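Local atomic coordinates of amorpha-4,11-diene synthase (Artemisia annua, PDB entry 4GAX), a protein that probably cyclises farnesyl diphosphate to sesquiterpene products such as amorpha-4,11-diene or alpha-bisabolol, with loss of diphosphate. Residues His77-Lys82 / Trp115-Arg119; Ser120-Phe124 / Cys136-His142; Phe149-Lys154 / Asp179-Phe183. One frame throughout, in Å; residues are numbered along the deposited sequence.

Contact 1 (His77-Lys82 / Trp115-Arg119)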
ATOM      1  N   HIS A  77       7.810  24.462 -17.255  1.00 24.65           N
ATOM      2  CA  HIS A  77       7.931  23.607 -16.075  1.00 27.01           C
ATOM      3  C   HIS A  77       6.595  23.211 -15.449  1.00 27.22           C
ATOM      4  O   HIS A  77       6.460  22.099 -14.950  1.00 23.49           O
ATOM      5  CB  HIS A  77       8.880  24.198 -15.043  1.00 25.50           C
ATOM      6  CG  HIS A  77      10.319  24.101 -15.441  1.00 26.92           C
ATOM      7  ND1 HIS A  77      11.333  24.694 -14.717  1.00 26.15           N
ATOM      8  CD2 HIS A  77      10.917  23.480 -16.487  1.00 21.54           C
ATOM      9  CE1 HIS A  77      12.497  24.428 -15.297  1.00 28.35           C
ATOM     10  NE2 HIS A  77      12.269  23.700 -16.368  1.00 27.21           N
ATOM     11  N   ALA A  78       5.612  24.105 -15.482  1.00 20.87           N
ATOM     12  CA  ALA A  78       4.288  23.750 -14.992  1.00 23.14           C
ATOM     13  C   ALA A  78       3.718  22.616 -15.848  1.00 25.56           C
ATOM     14  O   ALA A  78       3.095  21.677 -15.339  1.00 27.03           O
ATOM     15  CB  ALA A  78       3.360  24.977 -15.014  1.00 20.76           C
ATOM     16  N   ASN A  79       3.929  22.702 -17.157  1.00 23.52           N
ATOM     17  CA  ASN A  79       3.464  21.643 -18.048  1.00 16.48           C
ATOM     18  C   ASN A  79       4.219  20.344 -17.799  1.00 21.40           C
ATOM     19  O   ASN A  79       3.679  19.256 -17.999  1.00 24.93           O
ATOM     20  CB  ASN A  79       3.592  22.059 -19.520  1.00 24.43           C
ATOM     21  CG  ASN A  79       2.585  23.137 -19.918  1.00 40.86           C
ATOM     22  OD1 ASN A  79       1.839  23.651 -19.083  1.00 45.34           O
ATOM     23  ND2 ASN A  79       2.565  23.482 -21.200  1.00 43.37           N
ATOM     24  N   LEU A  80       5.477  20.457 -17.382  1.00 21.05           N
ATOM     25  CA  LEU A  80       6.261  19.267 -17.062  1.00 22.80           C
ATOM     26  C   LEU A  80       5.669  18.544 -15.855  1.00 25.87           C
ATOM     27  O   LEU A  80       5.549  17.299 -15.839  1.00 19.85           O
ATOM     28  CB  LEU A  80       7.728  19.644 -16.810  1.00 17.81           C
ATOM     29  CG  LEU A  80       8.676  18.568 -16.241  1.00 23.68           C
ATOM     30  CD1 LEU A  80       8.810  17.350 -17.135  1.00 25.45           C
ATOM     31  CD2 LEU A  80      10.046  19.160 -16.017  1.00 25.42           C
ATOM     32  N   LEU A  81       5.282  19.316 -14.844  1.00 20.95           N
ATOM     33  CA  LEU A  81       4.679  18.718 -13.654  1.00 20.84           C
ATOM     34  C   LEU A  81       3.399  18.007 -14.029  1.00 22.19           C
ATOM     35  O   LEU A  81       3.118  16.930 -13.516  1.00 17.92           O
ATOM     36  CB  LEU A  81       4.387  19.774 -12.583  1.00 20.54           C
ATOM     37  CG  LEU A  81       5.622  20.382 -11.910  1.00 23.01           C
ATOM     38  CD1 LEU A  81       5.168  21.414 -10.887  1.00 23.71           C
ATOM     39  CD2 LEU A  81       6.435  19.284 -11.231  1.00 19.10           C
ATOM     40  N   LYS A  82       2.612  18.621 -14.911  1.00 17.40           N
ATOM     41  CA  LYS A  82       1.365  18.008 -15.358  1.00 20.14           C
ATOM     42  C   LYS A  82       1.620  16.695 -16.095  1.00 23.64           C
ATOM     43  O   LYS A  82       0.873  15.716 -15.928  1.00 17.35           O
ATOM     44  CB  LYS A  82       0.573  18.975 -16.241  1.00 26.13           C
ATOM     45  CG  LYS A  82      -0.841  18.510 -16.561  1.00 31.93           C
ATOM     46  CD  LYS A  82      -1.575  18.075 -15.285  1.00 35.18           C
ATOM     47  CE  LYS A  82      -3.092  18.000 -15.483  1.00 44.34           C
ATOM     48  NZ  LYS A  82      -3.527  16.842 -16.319  1.00 43.80           N
ATOM     49  N   TRP A 115       8.240  27.853  -5.339  1.00 24.82           N
ATOM     50  CA  TRP A 115       7.376  27.756  -6.516  1.00 24.04           C
ATOM     51  C   TRP A 115       6.241  28.762  -6.423  1.00 30.80           C
ATOM     52  O   TRP A 115       5.594  28.891  -5.377  1.00 32.67           O
ATOM     53  CB  TRP A 115       6.743  26.368  -6.598  1.00 19.18           C
ATOM     54  CG  TRP A 115       5.904  26.143  -7.827  1.00 20.10           C
ATOM     55  CD1 TRP A 115       4.565  26.413  -7.977  1.00 22.97           C
ATOM     56  CD2 TRP A 115       6.348  25.593  -9.078  1.00 20.66           C
ATOM     57  NE1 TRP A 115       4.157  26.066  -9.244  1.00 19.93           N
ATOM     58  CE2 TRP A 115       5.228  25.552  -9.938  1.00 23.75           C
ATOM     59  CE3 TRP A 115       7.586  25.134  -9.558  1.00 24.83           C
ATOM     60  CZ2 TRP A 115       5.305  25.073 -11.244  1.00 28.53           C
ATOM     61  CZ3 TRP A 115       7.664  24.657 -10.846  1.00 20.51           C
ATOM     62  CH2 TRP A 115       6.528  24.635 -11.679  1.00 30.39           C
ATOM     63  N   SER A 116       5.989  29.464  -7.520  1.00 29.19           N
ATOM     64  CA  SER A 116       4.858  30.379  -7.579  1.00 38.21           C
ATOM     65  C   SER A 116       4.340  30.460  -9.002  1.00 50.36           C
ATOM     66  O   SER A 116       4.413  31.511  -9.631  1.00 68.21           O
ATOM     67  CB  SER A 116       5.267  31.778  -7.108  1.00 42.38           C
ATOM     68  OG  SER A 116       6.203  32.360  -8.006  1.00 45.85           O
ATOM     69  N   GLY A 117       3.826  29.356  -9.520  1.00 63.27           N
ATOM     70  CA  GLY A 117       3.308  29.365 -10.872  1.00 67.56           C
ATOM     71  C   GLY A 117       1.889  28.842 -10.934  1.00 56.76           C
ATOM     72  O   GLY A 117       1.214  28.702  -9.904  1.00 51.27           O
ATOM     73  N   ALA A 118       1.435  28.562 -12.154  1.00 45.17           N
ATOM     74  CA  ALA A 118       0.317  27.655 -12.344  1.00 34.12           C
ATOM     75  C   ALA A 118       0.734  26.358 -11.660  1.00 25.26           C
ATOM     76  O   ALA A 118       1.942  26.117 -11.434  1.00 22.54           O
ATOM     77  CB  ALA A 118       0.058  27.410 -13.818  1.00 35.19           C
ATOM     78  N   ARG A 119      -0.259  25.535 -11.339  1.00 17.38           N
ATOM     79  CA  ARG A 119      -0.037  24.193 -10.803  1.00 29.72           C
ATOM     80  C   ARG A 119       0.714  24.228  -9.478  1.00 33.28           C
ATOM     81  O   ARG A 119       1.521  23.339  -9.191  1.00 24.70           O
ATOM     82  CB  ARG A 119       0.718  23.320 -11.825  1.00 34.09           C
ATOM     83  CG  ARG A 119       0.325  23.591 -13.276  1.00 42.04           C
ATOM     84  CD  ARG A 119      -0.071  22.352 -14.022  1.00 43.80           C
ATOM     85  NE  ARG A 119      -1.441  21.972 -13.734  1.00 52.13           N
ATOM     86  CZ  ARG A 119      -2.374  21.767 -14.656  1.00 43.02           C
ATOM     87  NH1 ARG A 119      -2.097  21.907 -15.946  1.00 48.68           N
ATOM     88  NH2 ARG A 119      -3.592  21.417 -14.275  1.00 40.46           N
TER
HETATM   89  O   HOH W   1       0.284  23.698 -16.804  1.00 44.57           O
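Leu-81 presses its CD1 methyl onto one face of the Trp-115 indole, a CH-pi contact in which CD1 stands 3.9 Å from the centroid of the Trp-115 six-membered ring and 27° off its normal. The methyl is displaced toward the rim, nearest CH2, while the backbone N of Ala-78 lies in the ring plane at the indole edge. The indole reaches this place with CG anti to the backbone N (chi1 -176°), and its rotation is helped by a bond within its own loop: Trp-115 NE1 donates to Ala-118 O at 3.1 Å. That oxygen is only 5° out of the indole plane, although the donor is tilted from the carbonyl plane. Beside this tight apolar part, Ala-78 CB touches Arg-119 CG at 3.8 Å, and Arg-119 CD passes 3.5 Å from Ala-78 O. The looser, wetter side begins at the bent Arg-119 chain. Lys-82 CD lies 3.8 Å above the plane of the Arg-119 guanidinium, over its centre, so aliphatic carbon rather than the ammonium covers that face. Lys-82 NZ pairs with Glu-86, and Arg-119 NH2 with Glu-158 and Glu-162, carboxylates that probably offset the two like charges. A single water joins the segments, donating to Asn-79 OD1 (2.8 Å) and accepting from Arg-119 NH1 (3.1 Å). Arg-119 is the N-cap residue of helix 120-129. The contact thus sets the start of helix 77-89 against the loop entering helix 120-129: Leu-81 also packs on Leu-122 and Leu-126 there and on Leu-104 of helix 97-111, while Trp-115 stacks with Trp-123.

Contact 2 (Ser120-Phe124 / Cys136-His142)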
ATOM      1  N   SER A 120       0.446  25.242  -8.661  1.00 22.55           N
ATOM      2  CA  SER A 120       1.091  25.298  -7.357  1.00 21.17           C
ATOM      3  C   SER A 120       0.634  24.139  -6.460  1.00 22.19           C
ATOM      4  O   SER A 120       1.456  23.523  -5.777  1.00 22.20           O
ATOM      5  CB  SER A 120       0.938  26.689  -6.691  1.00 37.04           C
ATOM      6  OG  SER A 120      -0.408  27.111  -6.659  1.00 49.16           O
ATOM      7  N   SER A 121      -0.662  23.815  -6.479  1.00 19.01           N
ATOM      8  CA  SER A 121      -1.157  22.678  -5.695  1.00 21.34           C
ATOM      9  C   SER A 121      -0.547  21.352  -6.174  1.00 24.60           C
ATOM     10  O   SER A 121      -0.245  20.444  -5.374  1.00 18.14           O
ATOM     11  CB  SER A 121      -2.683  22.605  -5.784  1.00 18.05           C
ATOM     12  OG  SER A 121      -3.268  23.741  -5.166  1.00 25.68           O
ATOM     13  N   LEU A 122      -0.384  21.226  -7.485  1.00 16.71           N
ATOM     14  CA  LEU A 122       0.200  20.010  -8.054  1.00 22.38           C
ATOM     15  C   LEU A 122       1.680  19.932  -7.693  1.00 24.91           C
ATOM     16  O   LEU A 122       2.196  18.870  -7.336  1.00 18.70           O
ATOM     17  CB  LEU A 122       0.016  19.991  -9.581  1.00 19.15           C
ATOM     18  CG  LEU A 122       0.692  18.823 -10.300  1.00 23.12           C
ATOM     19  CD1 LEU A 122       0.128  17.496  -9.767  1.00 20.67           C
ATOM     20  CD2 LEU A 122       0.531  18.923 -11.800  1.00 19.07           C
ATOM     21  N   TRP A 123       2.364  21.065  -7.760  1.00 14.87           N
ATOM     22  CA  TRP A 123       3.776  21.093  -7.414  1.00 14.13           C
ATOM     23  C   TRP A 123       3.964  20.588  -5.991  1.00 24.63           C
ATOM     24  O   TRP A 123       4.827  19.749  -5.734  1.00 20.53           O
ATOM     25  CB  TRP A 123       4.333  22.511  -7.553  1.00 15.65           C
ATOM     26  CG  TRP A 123       5.654  22.719  -6.850  1.00 20.27           C
ATOM     27  CD1 TRP A 123       6.894  22.414  -7.330  1.00 19.36           C
ATOM     28  CD2 TRP A 123       5.856  23.290  -5.543  1.00 21.28           C
ATOM     29  NE1 TRP A 123       7.864  22.761  -6.403  1.00 18.18           N
ATOM     30  CE2 TRP A 123       7.248  23.294  -5.296  1.00 18.83           C
ATOM     31  CE3 TRP A 123       4.994  23.791  -4.557  1.00 22.13           C
ATOM     32  CZ2 TRP A 123       7.801  23.792  -4.116  1.00 20.76           C
ATOM     33  CZ3 TRP A 123       5.537  24.279  -3.380  1.00 24.15           C
ATOM     34  CH2 TRP A 123       6.930  24.282  -3.169  1.00 21.83           C
ATOM     35  N   PHE A 124       3.125  21.080  -5.082  1.00 16.45           N
ATOM     36  CA  PHE A 124       3.247  20.758  -3.666  1.00 22.84           C
ATOM     37  C   PHE A 124       3.125  19.249  -3.457  1.00 18.74           C
ATOM     38  O   PHE A 124       3.942  18.634  -2.765  1.00 19.51           O
ATOM     39  CB  PHE A 124       2.166  21.515  -2.881  1.00 24.84           C
ATOM     40  CG  PHE A 124       2.076  21.144  -1.432  1.00 21.04           C
ATOM     41  CD1 PHE A 124       2.900  21.742  -0.497  1.00 23.70           C
ATOM     42  CD2 PHE A 124       1.133  20.220  -1.001  1.00 19.76           C
ATOM     43  CE1 PHE A 124       2.803  21.411   0.866  1.00 21.89           C
ATOM     44  CE2 PHE A 124       1.013  19.893   0.340  1.00 11.38           C
ATOM     45  CZ  PHE A 124       1.860  20.487   1.282  1.00 16.70           C
ATOM     46  N   CYS A 136       3.967  24.686   3.344  1.00 25.77           N
ATOM     47  CA  CYS A 136       2.667  25.191   2.899  1.00 30.51           C
ATOM     48  C   CYS A 136       2.638  26.643   2.440  1.00 29.88           C
ATOM     49  O   CYS A 136       1.580  27.124   2.022  1.00 29.38           O
ATOM     50  CB  CYS A 136       1.647  25.031   4.020  1.00 39.84           C
ATOM     51  SG  CYS A 136       1.094  23.363   4.164  1.00 36.13           S
ATOM     52  N   ASP A 137       3.769  27.346   2.533  1.00 31.91           N
ATOM     53  CA  ASP A 137       3.822  28.771   2.168  1.00 29.11           C
ATOM     54  C   ASP A 137       3.274  29.037   0.775  1.00 31.91           C
ATOM     55  O   ASP A 137       2.699  30.087   0.524  1.00 29.87           O
ATOM     56  CB  ASP A 137       5.253  29.309   2.226  1.00 29.14           C
ATOM     57  CG  ASP A 137       5.803  29.368   3.644  1.00 45.84           C
ATOM     58  OD1 ASP A 137       5.018  29.182   4.602  1.00 44.79           O
ATOM     59  OD2 ASP A 137       7.024  29.611   3.794  1.00 45.54           O
ATOM     60  N   VAL A 138       3.453  28.077  -0.127  1.00 27.91           N
ATOM     61  CA  VAL A 138       3.026  28.240  -1.502  1.00 28.35           C
ATOM     62  C   VAL A 138       1.523  28.507  -1.584  1.00 29.80           C
ATOM     63  O   VAL A 138       1.045  29.108  -2.553  1.00 26.83           O
ATOM     64  CB  VAL A 138       3.406  27.008  -2.360  1.00 26.37           C
ATOM     65  CG1 VAL A 138       2.594  25.776  -1.942  1.00 23.65           C
ATOM     66  CG2 VAL A 138       3.211  27.303  -3.844  1.00 23.72           C
ATOM     67  N   PHE A 139       0.779  28.095  -0.554  1.00 19.02           N
ATOM     68  CA  PHE A 139      -0.678  28.262  -0.566  1.00 22.60           C
ATOM     69  C   PHE A 139      -1.185  29.611  -0.082  1.00 27.32           C
ATOM     70  O   PHE A 139      -2.363  29.933  -0.260  1.00 28.09           O
ATOM     71  CB  PHE A 139      -1.357  27.142   0.221  1.00 25.99           C
ATOM     72  CG  PHE A 139      -1.159  25.789  -0.393  1.00 24.20           C
ATOM     73  CD1 PHE A 139      -1.770  25.472  -1.598  1.00 19.98           C
ATOM     74  CD2 PHE A 139      -0.338  24.845   0.219  1.00 26.72           C
ATOM     75  CE1 PHE A 139      -1.575  24.216  -2.182  1.00 17.16           C
ATOM     76  CE2 PHE A 139      -0.140  23.598  -0.358  1.00 26.44           C
ATOM     77  CZ  PHE A 139      -0.763  23.285  -1.553  1.00 28.20           C
ATOM     78  N   ASN A 140      -0.306  30.395   0.525  1.00 29.27           N
ATOM     79  CA  ASN A 140      -0.737  31.643   1.134  1.00 38.46           C
ATOM     80  C   ASN A 140      -1.511  32.557   0.192  1.00 36.53           C
ATOM     81  O   ASN A 140      -2.466  33.208   0.611  1.00 46.38           O
ATOM     82  CB  ASN A 140       0.442  32.360   1.798  1.00 36.77           C
ATOM     83  CG  ASN A 140       0.848  31.696   3.099  1.00 45.20           C
ATOM     84  OD1 ASN A 140       0.011  31.118   3.792  1.00 47.67           O
ATOM     85  ND2 ASN A 140       2.133  31.768   3.435  1.00 56.74           N
ATOM     86  N   ASN A 141      -1.138  32.583  -1.084  1.00 38.62           N
ATOM     87  CA  ASN A 141      -1.885  33.415  -2.030  1.00 43.00           C
ATOM     88  C   ASN A 141      -3.072  32.725  -2.708  1.00 39.30           C
ATOM     89  O   ASN A 141      -3.614  33.215  -3.702  1.00 38.00           O
ATOM     90  CB  ASN A 141      -0.949  34.101  -3.024  1.00 53.59           C
ATOM     91  CG  ASN A 141      -0.011  35.082  -2.339  1.00 64.56           C
ATOM     92  OD1 ASN A 141      -0.443  35.959  -1.577  1.00 65.47           O
ATOM     93  ND2 ASN A 141       1.284  34.921  -2.584  1.00 68.10           N
ATOM     94  N   HIS A 142      -3.478  31.582  -2.163  1.00 25.59           N
ATOM     95  CA  HIS A 142      -4.789  31.019  -2.506  1.00 24.96           C
ATOM     96  C   HIS A 142      -5.871  31.749  -1.706  1.00 26.22           C
ATOM     97  O   HIS A 142      -7.063  31.630  -1.995  1.00 27.46           O
ATOM     98  CB  HIS A 142      -4.836  29.522  -2.207  1.00 23.94           C
ATOM     99  CG  HIS A 142      -4.188  28.688  -3.262  1.00 31.37           C
ATOM    100  ND1 HIS A 142      -2.848  28.785  -3.566  1.00 34.09           N
ATOM    101  CD2 HIS A 142      -4.701  27.763  -4.107  1.00 40.06           C
ATOM    102  CE1 HIS A 142      -2.561  27.944  -4.546  1.00 42.15           C
ATOM    103  NE2 HIS A 142      -3.670  27.314  -4.892  1.00 45.25           N
TER
HETATM  104  O   HOH W   2      -5.068  24.810  -6.738  1.00 31.91           O
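Ser-121 OG faces several groups at once: water 2 is hydrogen-bonded to it at 2.6 Å, while Phe-139 CE1 and His-142 NE2 close in beside it. The Phe-139 carbon meets Ser-121 OG at 3.5 Å, with the hydroxyl in the plane of the phenyl ring. Water 2 also makes a weak bond to His-142 NE2, forming a thin polar bridge between the segments. Ser-120 OG lies at the edge of the His-142 imidazole, in its plane, 3.1 Å from His-142 CE1. Deeper in, the contact turns aromatic. Phe-139 drives an edge into the face of Phe-124, the planes at 71° and CE2 of Phe-139 some 3.4 Å above the centre of the Phe-124 ring; this is a T-shaped pair. Phe-124 is swung toward it by having CG anti to its backbone N (chi1 173°). Cys-136 SG adds an oblique sulfur-aromatic contact, 4.1 Å from Phe-124 CZ. On the flank, Val-138 CG1 abuts the edge of Trp-123, 3.6 Å from CZ3. Phe-139 also packs on Leu-163 of helix 157-167 and Leu-177 of helix 175-194. The 136-142 turns thus fold back onto helix 120-129, helix-and-loop packing within the all-alpha N-terminal domain of plant terpene synthases.

Contact 3 (Phe149-Lys154 / Asp179-Phe183); sequences FKQSLK and DALVF
Phe-149 and Phe-183 form an offset stack, their centroids 4.7 Å apart and their planes inclined by 24°. The two side chains slide past each other in opposite directions, and the displacement is large enough that the centre of the Phe-183 face is covered by the CB methylene of Phe-149 rather than by its ring. That CB sits 3.6 Å from the Phe-183 centroid and 12° off the normal, a well-centred CH-pi contact. At the Phe-183 edge, near its plane, comes Leu-153 CB, 4.2 Å from CE2. Lys-154 approaches obliquely, its CG 3.8 Å from Phe-183 CZ; this lysine is poorly ordered, and its NZ bonds to His-187, whose imidazole also meets the Phe-183 ring.

The far end of Phe-149 runs into the helix backbone. Its CZ is 3.5 Å from Ala-180 CA and 3.7 Å from Ala-180 CB, a close approach to the main chain made at a residue whose side chain is a single methyl. Phe-149 CE2 rests beside Asp-179, 3.9 Å from CB. Lys-143 links the two segments from outside, with a cation-pi contact to Phe-149 and a salt bridge to Asp-179. Phe-183 extends toward the partner segment because its CG is anti to the backbone N (chi1 176°), carrying the ring out from the helix to meet Phe-149 CB with its face. With an alanine at Phe-183, the stack and the surface under Phe-149 CB would be lost, and the Phe-149 ring would probably be freer to shift while Leu-153 lost an apolar neighbour.

No hydrogen bond joins the segments directly. The contact sets the turn at Phe-149 and the short, weakly bonded helix 151-154 against helix 175-194, whose Ala-180 also packs against Leu-163 and Thr-167 of helix 157-167.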
ATOM      1  N   PHE A 149     -10.517  31.979   1.074  1.00 26.22           N
ATOM      2  CA  PHE A 149     -10.084  31.442  -0.209  1.00 28.45           C
ATOM      3  C   PHE A 149     -10.689  32.262  -1.343  1.00 32.87           C
ATOM      4  O   PHE A 149     -11.860  32.656  -1.283  1.00 29.18           O
ATOM      5  CB  PHE A 149     -10.433  29.957  -0.345  1.00 26.75           C
ATOM      6  CG  PHE A 149      -9.551  29.053   0.469  1.00 22.77           C
ATOM      7  CD1 PHE A 149      -8.287  28.695   0.011  1.00 23.93           C
ATOM      8  CD2 PHE A 149      -9.982  28.553   1.690  1.00 27.72           C
ATOM      9  CE1 PHE A 149      -7.461  27.866   0.757  1.00 30.02           C
ATOM     10  CE2 PHE A 149      -9.161  27.722   2.445  1.00 29.44           C
ATOM     11  CZ  PHE A 149      -7.896  27.379   1.980  1.00 34.69           C
ATOM     12  N   LYS A 150      -9.875  32.536  -2.359  1.00 30.57           N
ATOM     13  CA  LYS A 150     -10.277  33.405  -3.459  1.00 33.83           C
ATOM     14  C   LYS A 150     -11.490  32.852  -4.198  1.00 35.54           C
ATOM     15  O   LYS A 150     -11.620  31.635  -4.379  1.00 36.27           O
ATOM     16  CB  LYS A 150      -9.101  33.610  -4.423  1.00 34.62           C
ATOM     17  CG  LYS A 150      -8.011  34.515  -3.865  1.00 44.68           C
ATOM     18  CD  LYS A 150      -6.770  34.540  -4.748  1.00 43.19           C
ATOM     19  CE  LYS A 150      -5.850  35.684  -4.329  1.00 45.35           C
ATOM     20  NZ  LYS A 150      -4.464  35.545  -4.868  1.00 46.48           N
ATOM     21  N   GLN A 151     -12.379  33.752  -4.612  1.00 39.16           N
ATOM     22  CA  GLN A 151     -13.580  33.372  -5.353  1.00 52.25           C
ATOM     23  C   GLN A 151     -13.254  32.651  -6.665  1.00 52.38           C
ATOM     24  O   GLN A 151     -14.005  31.777  -7.106  1.00 57.67           O
ATOM     25  CB  GLN A 151     -14.442  34.611  -5.631  1.00 69.16           C
ATOM     26  CG  GLN A 151     -15.049  35.239  -4.383  1.00 77.52           C
ATOM     27  CD  GLN A 151     -16.043  34.321  -3.702  1.00 84.66           C
ATOM     28  OE1 GLN A 151     -16.763  33.569  -4.363  1.00 86.81           O
ATOM     29  NE2 GLN A 151     -16.084  34.369  -2.373  1.00 84.49           N
ATOM     30  N   SER A 152     -12.128  33.016  -7.275  1.00 45.91           N
ATOM     31  CA  SER A 152     -11.710  32.446  -8.557  1.00 51.19           C
ATOM     32  C   SER A 152     -11.323  30.957  -8.485  1.00 52.71           C
ATOM     33  O   SER A 152     -11.296  30.260  -9.511  1.00 42.82           O
ATOM     34  CB  SER A 152     -10.570  33.274  -9.167  1.00 49.36           C
ATOM     35  OG  SER A 152      -9.408  33.266  -8.348  1.00 47.29           O
ATOM     36  N   LEU A 153     -11.018  30.480  -7.277  1.00 42.01           N
ATOM     37  CA  LEU A 153     -10.680  29.075  -7.073  1.00 38.57           C
ATOM     38  C   LEU A 153     -11.866  28.178  -7.369  1.00 39.85           C
ATOM     39  O   LEU A 153     -11.721  27.154  -8.037  1.00 46.11           O
ATOM     40  CB  LEU A 153     -10.231  28.825  -5.631  1.00 31.03           C
ATOM     41  CG  LEU A 153      -8.846  29.342  -5.250  1.00 43.54           C
ATOM     42  CD1 LEU A 153      -8.505  28.934  -3.821  1.00 34.12           C
ATOM     43  CD2 LEU A 153      -7.813  28.817  -6.237  1.00 54.45           C
ATOM     44  N   LYS A 154     -13.034  28.565  -6.855  1.00 61.94           N
ATOM     45  CA  LYS A 154     -14.240  27.751  -6.953  1.00 62.17           C
ATOM     46  C   LYS A 154     -14.730  27.690  -8.391  1.00 67.00           C
ATOM     47  O   LYS A 154     -15.428  26.757  -8.782  1.00 71.01           O
ATOM     48  CB  LYS A 154     -15.344  28.319  -6.063  1.00 65.68           C
ATOM     49  CG  LYS A 154     -14.872  29.387  -5.091  1.00 69.17           C
ATOM     50  CD  LYS A 154     -16.022  30.320  -4.729  1.00 76.37           C
ATOM     51  CE  LYS A 154     -16.163  30.476  -3.221  1.00 76.66           C
ATOM     52  NZ  LYS A 154     -17.595  30.567  -2.820  1.00 76.52           N
ATOM     53  N   ASP A 179      -7.919  23.912   6.442  1.00 22.49           N
ATOM     54  CA  ASP A 179      -8.879  24.852   5.865  1.00 26.70           C
ATOM     55  C   ASP A 179      -9.200  24.503   4.417  1.00 21.93           C
ATOM     56  O   ASP A 179     -10.367  24.505   4.006  1.00 21.21           O
ATOM     57  CB  ASP A 179      -8.328  26.281   5.936  1.00 26.05           C
ATOM     58  CG  ASP A 179      -8.333  26.840   7.354  1.00 31.87           C
ATOM     59  OD1 ASP A 179      -8.921  26.185   8.248  1.00 27.23           O
ATOM     60  OD2 ASP A 179      -7.771  27.940   7.571  1.00 27.62           O
ATOM     61  N   ALA A 180      -8.167  24.209   3.639  1.00 22.22           N
ATOM     62  CA  ALA A 180      -8.366  23.926   2.215  1.00 23.65           C
ATOM     63  C   ALA A 180      -9.178  22.656   2.013  1.00 19.22           C
ATOM     64  O   ALA A 180      -9.919  22.528   1.031  1.00 20.60           O
ATOM     65  CB  ALA A 180      -7.022  23.833   1.483  1.00 20.31           C
ATOM     66  N   LEU A 181      -9.047  21.710   2.943  1.00 21.54           N
ATOM     67  CA  LEU A 181      -9.771  20.447   2.818  1.00 17.42           C
ATOM     68  C   LEU A 181     -11.267  20.695   3.000  1.00 22.40           C
ATOM     69  O   LEU A 181     -12.094  20.207   2.221  1.00 24.84           O
ATOM     70  CB  LEU A 181      -9.265  19.417   3.839  1.00 23.93           C
ATOM     71  CG  LEU A 181     -10.038  18.084   3.837  1.00 29.00           C
ATOM     72  CD1 LEU A 181     -10.116  17.482   2.420  1.00 26.40           C
ATOM     73  CD2 LEU A 181      -9.423  17.065   4.805  1.00 26.26           C
ATOM     74  N   VAL A 182     -11.616  21.482   4.011  1.00 19.04           N
ATOM     75  CA  VAL A 182     -13.017  21.824   4.257  1.00 24.45           C
ATOM     76  C   VAL A 182     -13.613  22.595   3.075  1.00 25.54           C
ATOM     77  O   VAL A 182     -14.725  22.300   2.627  1.00 23.44           O
ATOM     78  CB  VAL A 182     -13.165  22.641   5.564  1.00 25.58           C
ATOM     79  CG1 VAL A 182     -14.588  23.192   5.707  1.00 33.93           C
ATOM     80  CG2 VAL A 182     -12.802  21.776   6.762  1.00 29.39           C
ATOM     81  N   PHE A 183     -12.858  23.562   2.564  1.00 23.63           N
ATOM     82  CA  PHE A 183     -13.288  24.413   1.449  1.00 25.97           C
ATOM     83  C   PHE A 183     -13.524  23.581   0.171  1.00 23.98           C
ATOM     84  O   PHE A 183     -14.611  23.586  -0.408  1.00 20.55           O
ATOM     85  CB  PHE A 183     -12.227  25.509   1.231  1.00 19.06           C
ATOM     86  CG  PHE A 183     -12.484  26.405   0.042  1.00 22.80           C
ATOM     87  CD1 PHE A 183     -13.383  27.461   0.132  1.00 29.32           C
ATOM     88  CD2 PHE A 183     -11.794  26.213  -1.145  1.00 25.78           C
ATOM     89  CE1 PHE A 183     -13.614  28.287  -0.959  1.00 34.34           C
ATOM     90  CE2 PHE A 183     -12.018  27.039  -2.244  1.00 29.01           C
ATOM     91  CZ  PHE A 183     -12.925  28.074  -2.147  1.00 27.09           C
TER

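The three contacts follow one another along the chain within the same N-terminal terpene synthase region, and each applies the same principle: rings placed between helices and the loops that join them. Contact 2 is the most buried; contacts 1 and 3 are only partly so. Contact 1 ends at the N-cap of helix 120-129 and contact 2 begins with its first turn; they touch, Trp-115 O lying against Val-138. Contacts 2 and 3 meet at Lys-150, whose NZ probably bonds to Asn-141 O and whose backbone N probably bonds to His-142 O. Contacts 1 and 3 are about 10 Å apart at their nearest atoms. Charged groups fringe contacts 1 and 3, whereas contact 2 has neutral hydroxyls and an imidazole beside its aromatic core.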